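Dihydroorotase (Campylobacter jejuni subsp. jejuni, PDB 3PNU) probably catalyses the reversible cyclisation of N-carbamoyl-L-aspartate to dihydroorotate, a zinc-dependent step of de novo pyrimidine synthesis. Local coordinates at residues A[97-109]-A[137-150]. Sequence-based numbering, arbitrary orientation.
Sequences FKNYDEKFLYSAK and YLKPTLEAMSDLNI
Thr141 meets the 97-109 segment with both of its branches, its chi1 of -52° setting OG1 beside its own backbone N and CG2 anti to it. Thr141 OG1 donates a 2.6 Å hydrogen bond to Tyr100 O, the donor a little out of the carbonyl plane. CG2 also touches the ring of Phe97, lying 4.0 Å from Phe97 CE1. CG of Phe97 is anti to its backbone N, which sets the ring against Leu138, Thr141 and Leu142: Leu138 CD2 comes within 3.6 Å of Phe97 CZ, while Leu142 CD2 reaches Phe97 CE1. At the outer end, the Asn99 amide stands nearly upright on one face of the Tyr137 ring, planes 85° apart, with ND2 toward CZ and OH and OD1 toward CE2.

The loop leads into helix 102-108, which lies beside helix 135-147 on the outside of the TIM barrel, running in the same general sense as its 137-147 part at 30°, axes 9.4 Å apart; Leu152 of strand 152-154 backs Phe97, Leu142 and Met145. Asp101 caps the shorter helix, its OD1 accepting from Phe104 N in a nearly straight bond. One turn on, Leu105 CD1 presses on Ala144 CB at 3.3 Å and touches Met145 CG. Glu102 lies against the same Ala144 methyl through its CA and CG. Leu148 CD1 packs 3.5 Å from Leu105 CB, and its other methyl, CD2, meets the edge of the Tyr106 ring and the aliphatic chain of Lys109. Just beyond, a Schellman motif with Asn149 at positive phi ends helix 135-147 and delivers Ile150, whose CD1 approaches Leu105 CD2 and Lys109 CB.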
ATOM      1  N   PHE A  97      -9.363  24.921  -9.479  1.00 44.03           N
ATOM      2  CA  PHE A  97     -10.226  25.689  -8.602  1.00 43.71           C
ATOM      3  C   PHE A  97      -9.531  26.649  -7.649  1.00 45.84           C
ATOM      4  O   PHE A  97      -8.494  26.346  -7.079  1.00 44.42           O
ATOM      5  CB  PHE A  97     -11.105  24.773  -7.751  1.00 43.17           C
ATOM      6  CG  PHE A  97     -12.085  25.519  -6.915  1.00 39.60           C
ATOM      7  CD1 PHE A  97     -13.367  25.722  -7.353  1.00 40.68           C
ATOM      8  CD2 PHE A  97     -11.709  26.068  -5.707  1.00 43.07           C
ATOM      9  CE1 PHE A  97     -14.270  26.420  -6.586  1.00 40.02           C
ATOM     10  CE2 PHE A  97     -12.610  26.781  -4.935  1.00 40.16           C
ATOM     11  CZ  PHE A  97     -13.882  26.954  -5.369  1.00 39.13           C
ATOM     12  N   LYS A  98     -10.162  27.806  -7.492  1.00 49.07           N
ATOM     13  CA  LYS A  98      -9.770  28.840  -6.542  1.00 52.18           C
ATOM     14  C   LYS A  98     -11.018  29.720  -6.458  1.00 52.96           C
ATOM     15  O   LYS A  98     -11.986  29.451  -7.159  1.00 52.15           O
ATOM     16  CB  LYS A  98      -8.529  29.630  -6.971  1.00 53.34           C
ATOM     17  CG  LYS A  98      -8.765  30.692  -8.033  1.00 57.83           C
ATOM     18  CD  LYS A  98      -7.506  31.541  -8.228  1.00 62.99           C
ATOM     19  CE  LYS A  98      -7.827  32.829  -8.973  1.00 66.90           C
ATOM     20  NZ  LYS A  98      -6.630  33.704  -9.156  1.00 70.87           N
ATOM     21  N   ASN A  99     -10.998  30.764  -5.636  1.00 54.95           N
ATOM     22  CA  ASN A  99     -12.195  31.616  -5.423  1.00 57.08           C
ATOM     23  C   ASN A  99     -12.540  32.613  -6.525  1.00 57.51           C
ATOM     24  O   ASN A  99     -12.680  33.808  -6.259  1.00 60.06           O
ATOM     25  CB  ASN A  99     -12.037  32.401  -4.121  1.00 57.42           C
ATOM     26  CG  ASN A  99     -11.774  31.512  -2.946  1.00 62.97           C
ATOM     27  OD1 ASN A  99     -12.208  30.355  -2.909  1.00 67.27           O
ATOM     28  ND2 ASN A  99     -11.058  32.043  -1.960  1.00 71.19           N
ATOM     29  N   TYR A 100     -12.713  32.138  -7.750  1.00 57.66           N
ATOM     30  CA  TYR A 100     -13.035  33.025  -8.860  1.00 56.00           C
ATOM     31  C   TYR A 100     -14.329  33.792  -8.558  1.00 57.63           C
ATOM     32  O   TYR A 100     -15.185  33.288  -7.840  1.00 57.25           O
ATOM     33  CB  TYR A 100     -13.213  32.225 -10.140  1.00 54.26           C
ATOM     34  CG  TYR A 100     -12.022  31.397 -10.569  1.00 49.50           C
ATOM     35  CD1 TYR A 100     -12.045  29.999 -10.513  1.00 43.00           C
ATOM     36  CD2 TYR A 100     -10.872  32.005 -11.037  1.00 44.49           C
ATOM     37  CE1 TYR A 100     -10.941  29.235 -10.932  1.00 39.06           C
ATOM     38  CE2 TYR A 100      -9.780  31.254 -11.457  1.00 46.08           C
ATOM     39  CZ  TYR A 100      -9.821  29.875 -11.397  1.00 43.59           C
ATOM     40  OH  TYR A 100      -8.709  29.174 -11.810  1.00 45.87           O
ATOM     41  N   ASP A 101     -14.462  35.007  -9.100  1.00 58.84           N
ATOM     42  CA  ASP A 101     -15.686  35.815  -8.914  1.00 60.30           C
ATOM     43  C   ASP A 101     -16.631  35.653 -10.117  1.00 60.13           C
ATOM     44  O   ASP A 101     -16.250  35.090 -11.142  1.00 58.68           O
ATOM     45  CB  ASP A 101     -15.339  37.291  -8.705  1.00 61.09           C
ATOM     46  CG  ASP A 101     -14.625  37.897  -9.896  1.00 63.57           C
ATOM     47  OD1 ASP A 101     -15.026  37.642 -11.052  1.00 67.48           O
ATOM     48  OD2 ASP A 101     -13.662  38.649  -9.670  1.00 69.00           O
ATOM     49  N   GLU A 102     -17.849  36.166  -9.992  1.00 61.01           N
ATOM     50  CA  GLU A 102     -18.852  36.027 -11.045  1.00 62.37           C
ATOM     51  C   GLU A 102     -18.357  36.607 -12.362  1.00 63.63           C
ATOM     52  O   GLU A 102     -18.452  35.957 -13.411  1.00 64.18           O
ATOM     53  CB  GLU A 102     -20.170  36.675 -10.617  1.00 62.18           C
ATOM     54  CG  GLU A 102     -21.397  36.316 -11.481  1.00 64.99           C
ATOM     55  CD  GLU A 102     -21.388  36.934 -12.890  1.00 68.79           C
ATOM     56  OE1 GLU A 102     -22.116  36.412 -13.772  1.00 68.98           O
ATOM     57  OE2 GLU A 102     -20.661  37.932 -13.122  1.00 71.36           O
ATOM     58  N   LYS A 103     -17.806  37.816 -12.312  1.00 64.60           N
ATOM     59  CA  LYS A 103     -17.312  38.468 -13.522  1.00 64.60           C
ATOM     60  C   LYS A 103     -16.326  37.575 -14.267  1.00 62.90           C
ATOM     61  O   LYS A 103     -16.428  37.404 -15.480  1.00 63.49           O
ATOM     62  CB  LYS A 103     -16.687  39.838 -13.202  1.00 65.72           C
ATOM     63  CG  LYS A 103     -16.182  40.580 -14.437  1.00 68.94           C
ATOM     64  CD  LYS A 103     -15.840  42.058 -14.187  1.00 72.12           C
ATOM     65  CE  LYS A 103     -15.584  42.764 -15.531  1.00 74.19           C
ATOM     66  NZ  LYS A 103     -15.369  44.236 -15.410  1.00 75.99           N
ATOM     67  N   PHE A 104     -15.375  36.991 -13.560  1.00 61.75           N
ATOM     68  CA  PHE A 104     -14.404  36.130 -14.233  1.00 61.35           C
ATOM     69  C   PHE A 104     -15.039  34.863 -14.803  1.00 61.04           C
ATOM     70  O   PHE A 104     -14.672  34.405 -15.896  1.00 60.34           O
ATOM     71  CB  PHE A 104     -13.266  35.739 -13.301  1.00 61.15           C
ATOM     72  CG  PHE A 104     -12.339  34.719 -13.897  1.00 62.07           C
ATOM     73  CD1 PHE A 104     -11.226  35.109 -14.616  1.00 62.73           C
ATOM     74  CD2 PHE A 104     -12.601  33.362 -13.763  1.00 61.68           C
ATOM     75  CE1 PHE A 104     -10.375  34.170 -15.173  1.00 62.66           C
ATOM     76  CE2 PHE A 104     -11.757  32.423 -14.318  1.00 60.73           C
ATOM     77  CZ  PHE A 104     -10.639  32.829 -15.025  1.00 61.77           C
ATOM     78  N   LEU A 105     -15.975  34.292 -14.049  1.00 60.44           N
ATOM     79  CA  LEU A 105     -16.650  33.070 -14.466  1.00 59.28           C
ATOM     80  C   LEU A 105     -17.499  33.303 -15.705  1.00 59.59           C
ATOM     81  O   LEU A 105     -17.526  32.454 -16.595  1.00 58.24           O
ATOM     82  CB  LEU A 105     -17.503  32.495 -13.330  1.00 58.78           C
ATOM     83  CG  LEU A 105     -16.735  31.909 -12.136  1.00 56.91           C
ATOM     84  CD1 LEU A 105     -17.683  31.542 -10.993  1.00 54.43           C
ATOM     85  CD2 LEU A 105     -15.925  30.712 -12.563  1.00 54.11           C
ATOM     86  N   TYR A 106     -18.182  34.446 -15.770  1.00 60.27           N
ATOM     87  CA  TYR A 106     -19.015  34.757 -16.933  1.00 61.36           C
ATOM     88  C   TYR A 106     -18.209  34.827 -18.235  1.00 59.72           C
ATOM     89  O   TYR A 106     -18.702  34.450 -19.287  1.00 59.71           O
ATOM     90  CB  TYR A 106     -19.798  36.064 -16.744  1.00 62.92           C
ATOM     91  CG  TYR A 106     -20.591  36.446 -17.991  1.00 68.14           C
ATOM     92  CD1 TYR A 106     -21.874  35.946 -18.206  1.00 71.84           C
ATOM     93  CD2 TYR A 106     -20.042  37.287 -18.963  1.00 72.34           C
ATOM     94  CE1 TYR A 106     -22.591  36.281 -19.347  1.00 75.09           C
ATOM     95  CE2 TYR A 106     -20.750  37.625 -20.103  1.00 73.66           C
ATOM     96  CZ  TYR A 106     -22.023  37.124 -20.289  1.00 75.85           C
ATOM     97  OH  TYR A 106     -22.732  37.459 -21.425  1.00 79.78           O
ATOM     98  N   SER A 107     -16.974  35.300 -18.158  1.00 58.75           N
ATOM     99  CA  SER A 107     -16.139  35.393 -19.342  1.00 58.55           C
ATOM    100  C   SER A 107     -15.534  34.051 -19.732  1.00 58.24           C
ATOM    101  O   SER A 107     -15.087  33.884 -20.864  1.00 59.94           O
ATOM    102  CB  SER A 107     -15.009  36.396 -19.119  1.00 58.48           C
ATOM    103  OG  SER A 107     -14.091  35.926 -18.150  1.00 60.70           O
ATOM    104  N   ALA A 108     -15.520  33.091 -18.808  1.00 57.19           N
ATOM    105  CA  ALA A 108     -14.911  31.781 -19.067  1.00 55.71           C
ATOM    106  C   ALA A 108     -15.882  30.638 -19.384  1.00 54.92           C
ATOM    107  O   ALA A 108     -15.465  29.615 -19.916  1.00 54.17           O
ATOM    108  CB  ALA A 108     -14.045  31.391 -17.874  1.00 55.90           C
ATOM    109  N   LYS A 109     -17.165  30.815 -19.082  1.00 54.41           N
ATOM    110  CA  LYS A 109     -18.164  29.742 -19.254  1.00 55.54           C
ATOM    111  C   LYS A 109     -18.193  29.010 -20.600  1.00 55.69           C
ATOM    112  O   LYS A 109     -18.512  27.816 -20.649  1.00 56.08           O
ATOM    113  CB  LYS A 109     -19.570  30.273 -18.953  1.00 55.52           C
ATOM    114  CG  LYS A 109     -20.088  31.278 -19.945  1.00 59.55           C
ATOM    115  CD  LYS A 109     -21.439  31.846 -19.508  1.00 64.48           C
ATOM    116  CE  LYS A 109     -22.000  32.839 -20.530  1.00 66.29           C
ATOM    117  NZ  LYS A 109     -22.191  32.176 -21.863  1.00 69.62           N
ATOM    118  N   TYR A 137     -16.790  31.142   2.548  1.00 54.16           N
ATOM    119  CA  TYR A 137     -15.573  31.303   1.778  1.00 55.16           C
ATOM    120  C   TYR A 137     -15.776  30.852   0.303  1.00 54.47           C
ATOM    121  O   TYR A 137     -15.320  31.506  -0.623  1.00 54.31           O
ATOM    122  CB  TYR A 137     -14.489  30.495   2.465  1.00 55.87           C
ATOM    123  CG  TYR A 137     -13.161  30.453   1.782  1.00 62.03           C
ATOM    124  CD1 TYR A 137     -12.282  31.532   1.864  1.00 68.02           C
ATOM    125  CD2 TYR A 137     -12.753  29.310   1.095  1.00 67.86           C
ATOM    126  CE1 TYR A 137     -11.037  31.490   1.249  1.00 72.04           C
ATOM    127  CE2 TYR A 137     -11.510  29.252   0.478  1.00 73.21           C
ATOM    128  CZ  TYR A 137     -10.656  30.345   0.560  1.00 75.66           C
ATOM    129  OH  TYR A 137      -9.420  30.294  -0.050  1.00 82.73           O
ATOM    130  N   LEU A 138     -16.484  29.744   0.100  1.00 52.23           N
ATOM    131  CA  LEU A 138     -16.732  29.228  -1.240  1.00 50.92           C
ATOM    132  C   LEU A 138     -18.042  29.720  -1.868  1.00 49.94           C
ATOM    133  O   LEU A 138     -18.234  29.586  -3.063  1.00 48.03           O
ATOM    134  CB  LEU A 138     -16.786  27.695  -1.195  1.00 49.71           C
ATOM    135  CG  LEU A 138     -15.529  26.963  -0.740  1.00 48.95           C
ATOM    136  CD1 LEU A 138     -15.848  25.504  -0.457  1.00 48.27           C
ATOM    137  CD2 LEU A 138     -14.402  27.104  -1.768  1.00 44.55           C
ATOM    138  N   LYS A 139     -18.933  30.303  -1.084  1.00 49.71           N
ATOM    139  CA  LYS A 139     -20.247  30.665  -1.624  1.00 51.76           C
ATOM    140  C   LYS A 139     -20.310  31.502  -2.908  1.00 52.28           C
ATOM    141  O   LYS A 139     -20.968  31.104  -3.873  1.00 53.09           O
ATOM    142  CB  LYS A 139     -21.148  31.283  -0.539  1.00 52.24           C
ATOM    143  CG  LYS A 139     -22.531  31.685  -1.059  1.00 55.05           C
ATOM    144  CD  LYS A 139     -23.560  31.898   0.052  1.00 59.15           C
ATOM    145  CE  LYS A 139     -24.014  30.572   0.666  1.00 59.85           C
ATOM    146  NZ  LYS A 139     -25.035  30.754   1.745  1.00 60.64           N
ATOM    147  N   PRO A 140     -19.634  32.654  -2.942  1.00 52.70           N
ATOM    148  CA  PRO A 140     -19.754  33.457  -4.174  1.00 52.19           C
ATOM    149  C   PRO A 140     -19.426  32.678  -5.450  1.00 50.43           C
ATOM    150  O   PRO A 140     -20.179  32.727  -6.421  1.00 49.61           O
ATOM    151  CB  PRO A 140     -18.748  34.597  -3.948  1.00 52.12           C
ATOM    152  CG  PRO A 140     -18.615  34.690  -2.453  1.00 52.49           C
ATOM    153  CD  PRO A 140     -18.722  33.270  -1.966  1.00 51.93           C
ATOM    154  N   THR A 141     -18.306  31.967  -5.427  1.00 49.13           N
ATOM    155  CA  THR A 141     -17.860  31.187  -6.568  1.00 46.95           C
ATOM    156  C   THR A 141     -18.806  30.050  -6.948  1.00 47.86           C
ATOM    157  O   THR A 141     -19.175  29.916  -8.116  1.00 48.70           O
ATOM    158  CB  THR A 141     -16.515  30.587  -6.278  1.00 47.33           C
ATOM    159  OG1 THR A 141     -15.634  31.624  -5.837  1.00 42.72           O
ATOM    160  CG2 THR A 141     -15.946  29.872  -7.527  1.00 45.23           C
ATOM    161  N   LEU A 142     -19.213  29.233  -5.977  1.00 46.44           N
ATOM    162  CA  LEU A 142     -20.090  28.099  -6.285  1.00 46.05           C
ATOM    163  C   LEU A 142     -21.483  28.526  -6.748  1.00 46.44           C
ATOM    164  O   LEU A 142     -22.141  27.799  -7.522  1.00 45.18           O
ATOM    165  CB  LEU A 142     -20.173  27.120  -5.106  1.00 45.58           C
ATOM    166  CG  LEU A 142     -18.838  26.480  -4.692  1.00 44.78           C
ATOM    167  CD1 LEU A 142     -19.073  25.478  -3.581  1.00 43.07           C
ATOM    168  CD2 LEU A 142     -18.157  25.821  -5.852  1.00 34.52           C
ATOM    169  N   GLU A 143     -21.939  29.691  -6.283  1.00 46.08           N
ATOM    170  CA  GLU A 143     -23.238  30.210  -6.707  1.00 47.05           C
ATOM    171  C   GLU A 143     -23.183  30.711  -8.137  1.00 44.94           C
ATOM    172  O   GLU A 143     -24.112  30.500  -8.894  1.00 45.70           O
ATOM    173  CB  GLU A 143     -23.758  31.292  -5.766  1.00 48.09           C
ATOM    174  CG  GLU A 143     -24.288  30.720  -4.460  1.00 54.61           C
ATOM    175  CD  GLU A 143     -24.958  31.768  -3.567  1.00 64.11           C
ATOM    176  OE1 GLU A 143     -24.740  32.994  -3.785  1.00 67.04           O
ATOM    177  OE2 GLU A 143     -25.699  31.358  -2.638  1.00 67.14           O
ATOM    178  N   ALA A 144     -22.097  31.375  -8.500  1.00 44.40           N
ATOM    179  CA  ALA A 144     -21.918  31.847  -9.867  1.00 44.53           C
ATOM    180  C   ALA A 144     -21.843  30.613 -10.767  1.00 45.71           C
ATOM    181  O   ALA A 144     -22.494  30.562 -11.825  1.00 45.95           O
ATOM    182  CB  ALA A 144     -20.666  32.676  -9.996  1.00 43.69           C
ATOM    183  N   MET A 145     -21.076  29.602 -10.339  1.00 45.21           N
ATOM    184  CA  MET A 145     -20.944  28.371 -11.126  1.00 44.58           C
ATOM    185  C   MET A 145     -22.287  27.738 -11.323  1.00 45.55           C
ATOM    186  O   MET A 145     -22.591  27.215 -12.397  1.00 45.53           O
ATOM    187  CB  MET A 145     -20.001  27.374 -10.472  1.00 44.21           C
ATOM    188  CG  MET A 145     -18.546  27.771 -10.578  1.00 43.63           C
ATOM    189  SD  MET A 145     -17.414  26.564  -9.877  1.00 42.42           S
ATOM    190  CE  MET A 145     -17.722  25.105 -10.877  1.00 45.62           C
ATOM    191  N   SER A 146     -23.096  27.800 -10.277  1.00 47.30           N
ATOM    192  CA  SER A 146     -24.420  27.232 -10.299  1.00 47.88           C
ATOM    193  C   SER A 146     -25.267  28.008 -11.324  1.00 48.66           C
ATOM    194  O   SER A 146     -25.842  27.418 -12.240  1.00 47.76           O
ATOM    195  CB  SER A 146     -25.013  27.267  -8.881  1.00 47.83           C
ATOM    196  OG  SER A 146     -26.190  26.484  -8.781  1.00 51.58           O
ATOM    197  N   ASP A 147     -25.303  29.333 -11.183  1.00 50.09           N
ATOM    198  CA  ASP A 147     -26.078  30.199 -12.087  1.00 51.01           C
ATOM    199  C   ASP A 147     -25.646  30.013 -13.547  1.00 51.32           C
ATOM    200  O   ASP A 147     -26.503  29.880 -14.434  1.00 51.62           O
ATOM    201  CB  ASP A 147     -25.925  31.681 -11.684  1.00 51.36           C
ATOM    202  CG  ASP A 147     -26.525  31.990 -10.293  1.00 53.62           C
ATOM    203  OD1 ASP A 147     -27.329  31.175  -9.790  1.00 49.71           O
ATOM    204  OD2 ASP A 147     -26.192  33.052  -9.713  1.00 55.64           O
ATOM    205  N   LEU A 148     -24.326  29.977 -13.775  1.00 50.04           N
ATOM    206  CA  LEU A 148     -23.740  29.834 -15.112  1.00 49.11           C
ATOM    207  C   LEU A 148     -23.681  28.378 -15.636  1.00 49.51           C
ATOM    208  O   LEU A 148     -23.083  28.098 -16.690  1.00 48.58           O
ATOM    209  CB  LEU A 148     -22.330  30.432 -15.123  1.00 49.11           C
ATOM    210  CG  LEU A 148     -22.211  31.919 -14.758  1.00 48.72           C
ATOM    211  CD1 LEU A 148     -20.734  32.352 -14.722  1.00 43.02           C
ATOM    212  CD2 LEU A 148     -23.004  32.774 -15.739  1.00 48.17           C
ATOM    213  N   ASN A 149     -24.278  27.453 -14.891  1.00 49.38           N
ATOM    214  CA  ASN A 149     -24.313  26.059 -15.296  1.00 48.00           C
ATOM    215  C   ASN A 149     -22.910  25.473 -15.533  1.00 46.09           C
ATOM    216  O   ASN A 149     -22.713  24.663 -16.430  1.00 45.44           O
ATOM    217  CB  ASN A 149     -25.197  25.927 -16.549  1.00 49.03           C
ATOM    218  CG  ASN A 149     -25.554  24.491 -16.876  1.00 50.88           C
ATOM    219  OD1 ASN A 149     -25.719  23.656 -15.985  1.00 55.95           O
ATOM    220  ND2 ASN A 149     -25.702  24.201 -18.161  1.00 53.57           N
ATOM    221  N   ILE A 150     -21.932  25.907 -14.738  1.00 45.28           N
ATOM    222  CA  ILE A 150     -20.569  25.362 -14.816  1.00 43.22           C
ATOM    223  C   ILE A 150     -20.499  24.278 -13.735  1.00 43.26           C
ATOM    224  O   ILE A 150     -20.953  24.495 -12.620  1.00 42.03           O
ATOM    225  CB  ILE A 150     -19.493  26.410 -14.521  1.00 42.88           C
ATOM    226  CG1 ILE A 150     -19.698  27.653 -15.380  1.00 41.86           C
ATOM    227  CG2 ILE A 150     -18.073  25.820 -14.743  1.00 40.65           C
ATOM    228  CD1 ILE A 150     -18.689  28.760 -15.094  1.00 43.22           C
TER
HETATM  229  O   HOH W   1     -21.428  26.484 -19.288  1.00 50.03           O